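Local coordinates for ABC transporter, substrate binding protein (Polyamine) (Agrobacterium tumefaciens, PDB 4EUO) that probably serves as the periplasmic solute-binding component of an ABC transporter, holding gamma-aminobutyric acid selectively in a pocket for uptake, at residues 36-41 against 57-62; 72-77 against 230-235; 117-122 against 218-223. One frame throughout, in Å; residues are numbered along the deposited sequence.

Overall arrangement
Followed from the N terminus, the chain first closes contact 1, a short loop in which 36-41, at the start of helix 40-48, meets the end of strand 56-60 and the turn into helix 61-67. Contact 2 then opens at 72-77 and closes only at 230-235, spanning 152 residues; contact 3, joining 117-122 to the 215-229 strand, falls wholly within that span. Contacts 1 and 2 touch, V57 CG2 lying 3.6 Å from P231 CG, whereas contacts 2 and 3 have centres about 37 Å apart, on opposite sides of the chain's centre. Strand 215-229 pairs with strand 56-60, carries contact 3 and leads into contact 2.

Contact 1: residues 36-41 against 57-62; sequences GPTDYG and VDVEGD
Beside the gamma-aminobutyric acid pocket, Y40 at the start of helix 40-48 reaches the end of strand 56-60, where E60, a residue of that pocket, sits at the N-cap position of helix 61-67. The Y40 hydroxyl works in both directions. OH donates to E60 OE1 at 2.7 Å and accepts from E60 N at 2.9 Å, the latter bond fairly straight at 165°. E60 OE1 lies at the edge of the phenol ring, in its plane, but the hydroxyl meets it from above the carboxylate plane, the two planes being turned 45° apart. Tyrosine suits this place because a rigid ring carries a donor-acceptor tip to a strand end. The other carboxylate oxygen, E60 OE2, is hydrogen-bonded to Y135 OH, so E60 is held through both oxygens where its side chain approaches the ligand. At the ring edge, Y40 CE1 meets V59 CG1 at 3.8 Å, where a branched valine methyl fits. Nearer the strand's middle, T38 OG1 donates to D58 O at 2.9 Å. With OG1 beside the backbone N (chi1 -65°) and CG2 anti to it, T38 turns its hydroxyl to that carbonyl while CG2 packs 3.8 Å from V57 CG1. Y40 is thus a second-shell residue positioning E60, a first-shell residue of the gamma-aminobutyric acid pocket in this class D periplasmic binding protein.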
loop_
_atom_site.group_PDB
_atom_site.type_symbol
_atom_site.label_atom_id
_atom_site.label_comp_id
_atom_site.label_asym_id
_atom_site.label_seq_id
_atom_site.Cartn_x
_atom_site.Cartn_y
_atom_site.Cartn_z
ATOM N N GLY A 36 5.694 3.140 -14.234
ATOM C CA GLY A 36 5.578 3.705 -12.914
ATOM C C GLY A 36 6.867 4.387 -12.501
ATOM O O GLY A 36 7.718 4.698 -13.350
ATOM N N PRO A 37 7.043 4.623 -11.210
ATOM C CA PRO A 37 6.111 4.260 -10.128
ATOM C C PRO A 37 4.834 5.088 -10.114
ATOM O O PRO A 37 4.800 6.243 -10.550
ATOM C CB PRO A 37 6.947 4.489 -8.871
ATOM C CG PRO A 37 7.837 5.660 -9.271
ATOM C CD PRO A 37 8.232 5.334 -10.689
ATOM N N THR A 38 3.768 4.516 -9.542
ATOM C CA THR A 38 2.523 5.246 -9.420
ATOM C C THR A 38 2.797 6.604 -8.826
ATOM O O THR A 38 3.445 6.720 -7.780
ATOM C CB THR A 38 1.542 4.478 -8.570
ATOM O OG1 THR A 38 1.256 3.290 -9.311
ATOM C CG2 THR A 38 0.237 5.266 -8.284
ATOM N N ASP A 39 2.254 7.636 -9.451
ATOM C CA ASP A 39 2.444 9.008 -9.037
ATOM C C ASP A 39 1.166 9.726 -9.401
ATOM O O ASP A 39 0.808 9.769 -10.585
ATOM C CB ASP A 39 3.667 9.571 -9.769
ATOM C CG ASP A 39 4.011 10.998 -9.417
ATOM O OD1 ASP A 39 5.164 11.234 -8.975
ATOM O OD2 ASP A 39 3.141 11.875 -9.568
ATOM N N TYR A 40 0.469 10.272 -8.400
ATOM C CA TYR A 40 -0.821 10.866 -8.653
ATOM C C TYR A 40 -0.735 12.149 -9.452
ATOM O O TYR A 40 -1.666 12.435 -10.228
ATOM C CB TYR A 40 -1.584 11.056 -7.344
ATOM C CG TYR A 40 -1.669 9.780 -6.521
ATOM C CD1 TYR A 40 -2.022 8.563 -7.106
ATOM C CD2 TYR A 40 -1.451 9.802 -5.151
ATOM C CE1 TYR A 40 -2.089 7.388 -6.352
ATOM C CE2 TYR A 40 -1.510 8.647 -4.391
ATOM C CZ TYR A 40 -1.841 7.446 -4.993
ATOM O OH TYR A 40 -1.891 6.273 -4.291
ATOM N N GLY A 41 0.373 12.879 -9.315
ATOM C CA GLY A 41 0.580 14.089 -10.119
ATOM C C GLY A 41 0.749 13.726 -11.587
ATOM O O GLY A 41 0.166 14.386 -12.463
ATOM N N VAL A 57 -3.704 1.280 -13.264
ATOM C CA VAL A 57 -2.782 1.762 -12.243
ATOM C C VAL A 57 -3.146 1.146 -10.889
ATOM O O VAL A 57 -4.306 1.136 -10.486
ATOM C CB VAL A 57 -2.816 3.302 -12.145
ATOM C CG1 VAL A 57 -1.719 3.838 -11.214
ATOM C CG2 VAL A 57 -2.662 3.982 -13.522
ATOM N N ASP A 58 -2.118 0.693 -10.187
ATOM C CA ASP A 58 -2.287 0.258 -8.814
ATOM C C ASP A 58 -2.067 1.515 -7.940
ATOM O O ASP A 58 -0.998 2.139 -7.964
ATOM C CB ASP A 58 -1.256 -0.827 -8.517
ATOM C CG ASP A 58 -1.327 -1.367 -7.113
ATOM O OD1 ASP A 58 -1.283 -0.553 -6.170
ATOM O OD2 ASP A 58 -1.449 -2.585 -6.964
ATOM N N VAL A 59 -3.122 1.877 -7.195
ATOM C CA VAL A 59 -3.104 3.090 -6.373
ATOM C C VAL A 59 -3.482 2.759 -4.940
ATOM O O VAL A 59 -4.011 1.693 -4.657
ATOM C CB VAL A 59 -4.093 4.160 -6.937
ATOM C CG1 VAL A 59 -3.706 4.592 -8.343
ATOM C CG2 VAL A 59 -5.536 3.659 -6.892
ATOM N N GLU A 60 -3.302 3.736 -4.033
ATOM C CA GLU A 60 -3.792 3.565 -2.672
ATOM C C GLU A 60 -5.307 3.686 -2.648
ATOM O O GLU A 60 -5.877 4.521 -3.382
ATOM C CB GLU A 60 -3.125 4.601 -1.759
ATOM C CG GLU A 60 -1.659 4.221 -1.520
ATOM C CD GLU A 60 -0.722 5.384 -1.248
ATOM O OE1 GLU A 60 -0.907 6.481 -1.811
ATOM O OE2 GLU A 60 0.272 5.159 -0.528
ATOM N N GLY A 61 -5.967 2.907 -1.780
ATOM C CA GLY A 61 -7.430 2.898 -1.778
ATOM C C GLY A 61 -8.091 4.216 -1.431
ATOM O O GLY A 61 -9.203 4.493 -1.917
ATOM N N ASP A 62 -7.460 5.039 -0.595
ATOM C CA ASP A 62 -8.073 6.326 -0.262
ATOM C C ASP A 62 -8.050 7.271 -1.470
ATOM O O ASP A 62 -9.003 8.017 -1.698
ATOM C CB ASP A 62 -7.397 6.954 0.959
ATOM C CG ASP A 62 -5.979 7.400 0.699
ATOM O OD1 ASP A 62 -5.127 6.524 0.392
ATOM O OD2 ASP A 62 -5.730 8.611 0.752
#

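Contact 2: residues 72-77 against 230-235; sequences LLEKLD and VPKGTK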
loop_
_atom_site.group_PDB
_atom_site.type_symbol
_atom_site.label_atom_id
_atom_site.label_comp_id
_atom_site.label_asym_id
_atom_site.label_seq_id
_atom_site.Cartn_x
_atom_site.Cartn_y
_atom_site.Cartn_z
ATOM N N LEU A 72 -10.865 11.879 -12.809
ATOM C CA LEU A 72 -9.571 11.292 -13.127
ATOM C C LEU A 72 -9.623 9.892 -13.678
ATOM O O LEU A 72 -8.645 9.441 -14.273
ATOM C CB LEU A 72 -8.689 11.317 -11.865
ATOM C CG LEU A 72 -8.276 12.719 -11.400
ATOM C CD1 LEU A 72 -7.899 12.715 -9.909
ATOM C CD2 LEU A 72 -7.123 13.253 -12.227
ATOM N N LEU A 73 -10.739 9.186 -13.449
ATOM C CA LEU A 73 -10.886 7.777 -13.721
ATOM C C LEU A 73 -12.050 7.393 -14.594
ATOM O O LEU A 73 -13.112 8.007 -14.485
ATOM C CB LEU A 73 -11.027 6.991 -12.374
ATOM C CG LEU A 73 -9.917 7.245 -11.331
ATOM C CD1 LEU A 73 -10.196 6.417 -10.053
ATOM C CD2 LEU A 73 -8.521 6.889 -11.883
ATOM N N GLU A 74 -11.901 6.294 -15.321
ATOM C CA GLU A 74 -13.018 5.712 -16.038
ATOM C C GLU A 74 -13.845 4.954 -15.033
ATOM O O GLU A 74 -13.299 4.302 -14.117
ATOM C CB GLU A 74 -12.514 4.677 -17.037
ATOM C CG GLU A 74 -11.711 5.245 -18.201
ATOM C CD GLU A 74 -12.463 6.087 -19.215
ATOM O OE1 GLU A 74 -13.713 6.139 -19.166
ATOM O OE2 GLU A 74 -11.776 6.742 -20.031
ATOM N N LYS A 75 -15.185 4.955 -15.225
ATOM C CA LYS A 75 -16.029 4.108 -14.407
ATOM C C LYS A 75 -15.689 2.694 -14.843
ATOM O O LYS A 75 -15.469 2.428 -16.040
ATOM C CB LYS A 75 -17.521 4.396 -14.680
ATOM C CG LYS A 75 -18.041 5.576 -13.881
ATOM C CD LYS A 75 -19.543 5.771 -14.047
ATOM C CE LYS A 75 -20.057 6.988 -13.319
ATOM N NZ LYS A 75 -20.201 6.745 -11.859
ATOM N N LEU A 76 -15.584 1.768 -13.889
ATOM C CA LEU A 76 -15.252 0.403 -14.268
ATOM C C LEU A 76 -16.451 -0.309 -14.922
ATOM O O LEU A 76 -17.606 -0.036 -14.570
ATOM C CB LEU A 76 -14.741 -0.424 -13.073
ATOM C CG LEU A 76 -13.406 0.028 -12.451
ATOM C CD1 LEU A 76 -12.929 -1.017 -11.464
ATOM C CD2 LEU A 76 -12.308 0.263 -13.500
ATOM N N ASP A 77 -16.158 -1.233 -15.823
ATOM C CA ASP A 77 -17.220 -1.988 -16.515
ATOM C C ASP A 77 -17.491 -3.253 -15.704
ATOM O O ASP A 77 -16.769 -4.246 -15.826
ATOM C CB ASP A 77 -16.799 -2.339 -17.950
ATOM C CG ASP A 77 -17.887 -3.007 -18.772
ATOM O OD1 ASP A 77 -18.914 -3.410 -18.182
ATOM O OD2 ASP A 77 -17.689 -3.162 -19.995
ATOM N N VAL A 230 -8.489 2.792 -13.717
ATOM C CA VAL A 230 -8.229 3.043 -15.132
ATOM C C VAL A 230 -8.296 4.532 -15.371
ATOM O O VAL A 230 -9.358 5.121 -15.244
ATOM C CB VAL A 230 -9.287 2.306 -15.978
ATOM C CG1 VAL A 230 -9.069 2.609 -17.468
ATOM C CG2 VAL A 230 -9.244 0.810 -15.734
ATOM N N PRO A 231 -7.164 5.179 -15.686
ATOM C CA PRO A 231 -7.219 6.636 -15.893
ATOM C C PRO A 231 -8.165 7.060 -17.018
ATOM O O PRO A 231 -8.195 6.407 -18.069
ATOM C CB PRO A 231 -5.772 7.016 -16.194
ATOM C CG PRO A 231 -4.970 5.940 -15.517
ATOM C CD PRO A 231 -5.791 4.675 -15.745
ATOM N N LYS A 232 -8.886 8.151 -16.805
ATOM C CA LYS A 232 -9.836 8.683 -17.781
ATOM C C LYS A 232 -9.102 9.106 -19.055
ATOM O O LYS A 232 -8.221 9.971 -19.022
ATOM C CB LYS A 232 -10.545 9.885 -17.169
ATOM C CG LYS A 232 -11.694 10.392 -18.083
ATOM C CD LYS A 232 -12.796 11.096 -17.322
ATOM C CE LYS A 232 -14.057 11.244 -18.145
ATOM N NZ LYS A 232 -14.855 9.989 -18.176
ATOM N N GLY A 233 -9.491 8.482 -20.168
ATOM C CA GLY A 233 -8.859 8.763 -21.455
ATOM C C GLY A 233 -7.925 7.694 -21.959
ATOM O O GLY A 233 -7.276 7.889 -22.990
ATOM N N THR A 234 -7.796 6.557 -21.246
ATOM C CA THR A 234 -6.997 5.439 -21.736
ATOM C C THR A 234 -7.432 5.119 -23.175
ATOM O O THR A 234 -8.640 5.172 -23.470
ATOM C CB THR A 234 -7.202 4.173 -20.871
ATOM O OG1 THR A 234 -6.606 3.032 -21.520
ATOM C CG2 THR A 234 -8.685 3.893 -20.590
ATOM N N LYS A 235 -6.477 4.716 -24.012
ATOM C CA LYS A 235 -6.836 4.345 -25.391
ATOM C C LYS A 235 -7.110 2.851 -25.456
ATOM O O LYS A 235 -7.481 2.329 -26.515
ATOM C CB LYS A 235 -5.738 4.767 -26.387
ATOM C CG LYS A 235 -4.371 4.129 -26.204
ATOM C CD LYS A 235 -3.417 4.392 -27.396
ATOM C CE LYS A 235 -3.605 3.438 -28.571
ATOM N NZ LYS A 235 -3.576 1.992 -28.178
HETATM O O HOH W 1 -11.015 3.567 -12.806
HETATM O O HOH W 2 -11.057 5.988 -22.655
#
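E74 lies against V230 and the turn that follows it. E74 CB lies 3.7 Å from V230 O, with V230 CG1 a little farther. E74 CG passes V230 CG1 at 3.8 Å and also nears P231 O and the methyl of T234, the aliphatic part serving as packing. A bend at chi2 of E74 (-69°) sets CD aside from a straight course, and the carboxylate reaches the K232-G233 backbone. There E74 OE2 accepts from G233 N at 2.9 Å, on its anti side, with the donor 28° out of the carboxylate plane. A water donates to both OE2 and T234 O. E74 OE1 makes a salt bridge with K237 NZ, while K232 NZ stays 4.1 Å from OE1, beyond a salt bridge though probably near enough for some attraction.

P231 to T234 form a type II beta turn, with glycine in the third position, where positive phi is needed. It begins at P231, the partner of L73 in a single beta bridge: K232 N donates to L72 O at 2.9 Å, and E74 N to V230 O at 2.8 Å, almost linearly (173°). Beyond the bridge, L76 CD2 packs on V230 CG2 at 3.8 Å, covered by helix 237-247.

Contact 3: residues 117-122 against 218-223; sequences KSWADL and WAQNIT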
loop_
_atom_site.group_PDB
_atom_site.type_symbol
_atom_site.label_atom_id
_atom_site.label_comp_id
_atom_site.label_asym_id
_atom_site.label_seq_id
_atom_site.Cartn_x
_atom_site.Cartn_y
_atom_site.Cartn_z
ATOM N N LYS A 117 9.070 -2.990 19.276
ATOM C CA LYS A 117 8.008 -3.945 19.090
ATOM C C LYS A 117 6.696 -3.187 18.873
ATOM O O LYS A 117 5.846 -3.642 18.086
ATOM C CB LYS A 117 7.897 -4.832 20.352
ATOM C CG LYS A 117 6.939 -6.008 20.189
ATOM C CD LYS A 117 6.846 -6.877 21.448
ATOM C CE LYS A 117 6.770 -6.065 22.715
ATOM N NZ LYS A 117 5.493 -5.324 22.850
ATOM N N SER A 118 6.493 -2.088 19.600
ATOM C CA SER A 118 5.261 -1.323 19.535
ATOM C C SER A 118 5.447 0.030 18.877
ATOM O O SER A 118 6.574 0.514 18.752
ATOM C CB SER A 118 4.716 -1.143 20.944
ATOM O OG SER A 118 5.628 -0.304 21.633
ATOM N N TRP A 119 4.319 0.699 18.532
ATOM C CA TRP A 119 4.428 2.058 18.011
ATOM C C TRP A 119 5.026 2.950 19.098
ATOM O O TRP A 119 5.855 3.807 18.802
ATOM C CB TRP A 119 3.059 2.606 17.556
ATOM C CG TRP A 119 2.470 1.870 16.409
ATOM C CD1 TRP A 119 1.306 1.155 16.415
ATOM C CD2 TRP A 119 3.069 1.666 15.115
ATOM N NE1 TRP A 119 1.111 0.549 15.191
ATOM C CE2 TRP A 119 2.203 0.817 14.386
ATOM C CE3 TRP A 119 4.259 2.100 14.511
ATOM C CZ2 TRP A 119 2.470 0.444 13.056
ATOM C CZ3 TRP A 119 4.541 1.684 13.213
ATOM C CH2 TRP A 119 3.652 0.876 12.500
ATOM N N ALA A 120 4.641 2.695 20.379
ATOM C CA ALA A 120 5.252 3.475 21.463
ATOM C C ALA A 120 6.776 3.314 21.465
ATOM O O ALA A 120 7.481 4.323 21.582
ATOM C CB ALA A 120 4.687 3.023 22.809
ATOM N N ASP A 121 7.287 2.090 21.272
ATOM C CA ASP A 121 8.736 1.891 21.214
ATOM C C ASP A 121 9.354 2.681 20.064
ATOM O O ASP A 121 10.411 3.312 20.211
ATOM C CB ASP A 121 9.079 0.415 20.994
ATOM C CG ASP A 121 8.680 -0.550 22.099
ATOM O OD1 ASP A 121 8.485 -0.087 23.260
ATOM O OD2 ASP A 121 8.567 -1.750 21.806
ATOM N N LEU A 122 8.675 2.632 18.881
ATOM C CA LEU A 122 9.230 3.302 17.707
ATOM C C LEU A 122 9.307 4.807 17.923
ATOM O O LEU A 122 10.176 5.470 17.332
ATOM C CB LEU A 122 8.343 2.956 16.486
ATOM C CG LEU A 122 8.860 3.447 15.147
ATOM C CD1 LEU A 122 10.259 2.884 14.828
ATOM C CD2 LEU A 122 7.907 3.112 14.050
ATOM N N TRP A 218 4.268 -7.203 14.204
ATOM C CA TRP A 218 2.892 -6.992 13.757
ATOM C C TRP A 218 2.025 -6.390 14.869
ATOM O O TRP A 218 0.792 -6.314 14.702
ATOM C CB TRP A 218 2.287 -8.318 13.303
ATOM C CG TRP A 218 2.940 -8.860 12.069
ATOM C CD1 TRP A 218 4.024 -9.697 12.001
ATOM C CD2 TRP A 218 2.489 -8.675 10.726
ATOM N NE1 TRP A 218 4.283 -10.026 10.689
ATOM C CE2 TRP A 218 3.344 -9.422 9.885
ATOM C CE3 TRP A 218 1.413 -7.977 10.149
ATOM C CZ2 TRP A 218 3.171 -9.465 8.502
ATOM C CZ3 TRP A 218 1.238 -8.029 8.786
ATOM C CH2 TRP A 218 2.128 -8.737 7.975
ATOM N N ALA A 219 2.648 -5.918 15.970
ATOM C CA ALA A 219 1.857 -5.349 17.061
ATOM C C ALA A 219 1.168 -4.051 16.614
ATOM O O ALA A 219 1.819 -3.081 16.243
ATOM C CB ALA A 219 2.746 -5.096 18.281
ATOM N N GLN A 220 -0.162 -4.031 16.700
ATOM C CA GLN A 220 -0.998 -2.913 16.227
ATOM C C GLN A 220 -0.706 -2.607 14.739
ATOM O O GLN A 220 -0.747 -1.460 14.323
ATOM C CB GLN A 220 -0.894 -1.644 17.077
ATOM C CG GLN A 220 -1.307 -1.867 18.539
ATOM C CD GLN A 220 -1.114 -0.582 19.285
ATOM O OE1 GLN A 220 -0.038 -0.003 19.339
ATOM N NE2 GLN A 220 -2.200 -0.055 19.842
ATOM N N ASN A 221 -0.410 -3.631 13.949
ATOM C CA ASN A 221 -0.130 -3.399 12.508
ATOM C C ASN A 221 -1.337 -2.676 11.918
ATOM O O ASN A 221 -2.472 -2.961 12.299
ATOM C CB ASN A 221 0.193 -4.694 11.807
ATOM C CG ASN A 221 -0.960 -5.647 11.654
ATOM O OD1 ASN A 221 -1.668 -5.642 10.635
ATOM N ND2 ASN A 221 -1.130 -6.572 12.638
ATOM N N ILE A 222 -1.092 -1.745 10.983
ATOM C CA ILE A 222 -2.146 -0.887 10.461
ATOM C C ILE A 222 -2.483 -1.330 9.057
ATOM O O ILE A 222 -1.637 -1.232 8.151
ATOM C CB ILE A 222 -1.694 0.567 10.518
ATOM C CG1 ILE A 222 -1.371 1.001 11.963
ATOM C CG2 ILE A 222 -2.762 1.486 9.862
ATOM C CD1 ILE A 222 -0.538 2.291 11.975
ATOM N N THR A 223 -3.719 -1.805 8.847
ATOM C CA THR A 223 -4.102 -2.318 7.532
ATOM C C THR A 223 -4.667 -1.262 6.623
ATOM O O THR A 223 -5.226 -0.243 7.063
ATOM C CB THR A 223 -5.155 -3.433 7.633
ATOM O OG1 THR A 223 -6.360 -2.890 8.168
ATOM C CG2 THR A 223 -4.716 -4.550 8.503
HETATM O O HOH W 3 2.198 -1.393 18.585
HETATM O O HOH W 4 1.959 1.383 20.890
#
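W119, in the first turn of the short helix 119-122, meets the corner of the chain at A219 and Q220, and the direct polar link is a single hydrogen bond. Its indole NE1 donates to Q220 O at 2.9 Å (161°); the oxygen lies in the ring plane at the edge, while the nitrogen stands above the plane of that carbonyl. Tryptophan suits the place because one flat side chain can offer an N-H at its rim and still bury a broad hydrocarbon surface.

Apolar packing follows the same ring. W119 CZ2 touches I222 CD1 at 3.7 Å, and Q220 CB lies off the NE1-CD1 edge, 3.5 Å from W119 NE1. Residues of helix 142-149, A145, L148 and A149, also pack on the indole. Separately, the small A219 methyl makes a van der Waals contact with a backbone carbonyl, its CB 3.4 Å from K117 O.

Water links the polar groups that do not meet directly. One molecule accepts from W119 N and donates to A219 O and Q220 OE1; a second accepts from A120 N and donates to Q220 OE1. In Q220, CD is carried out in an extended chain (chi2 178°), and chi3 of -57° turns OE1 to the two waters.

Local bonds shape each partner. D121 N donates to S118 OG at 2.9 Å and S118 N to D121 OD2 at 3.0 Å, while N221 ND2 donates to W218 O. The arrangement is thus a capping box at a helix start, its first-turn tryptophan set against a type II turn within the broken strand 215-229 of the central sheet.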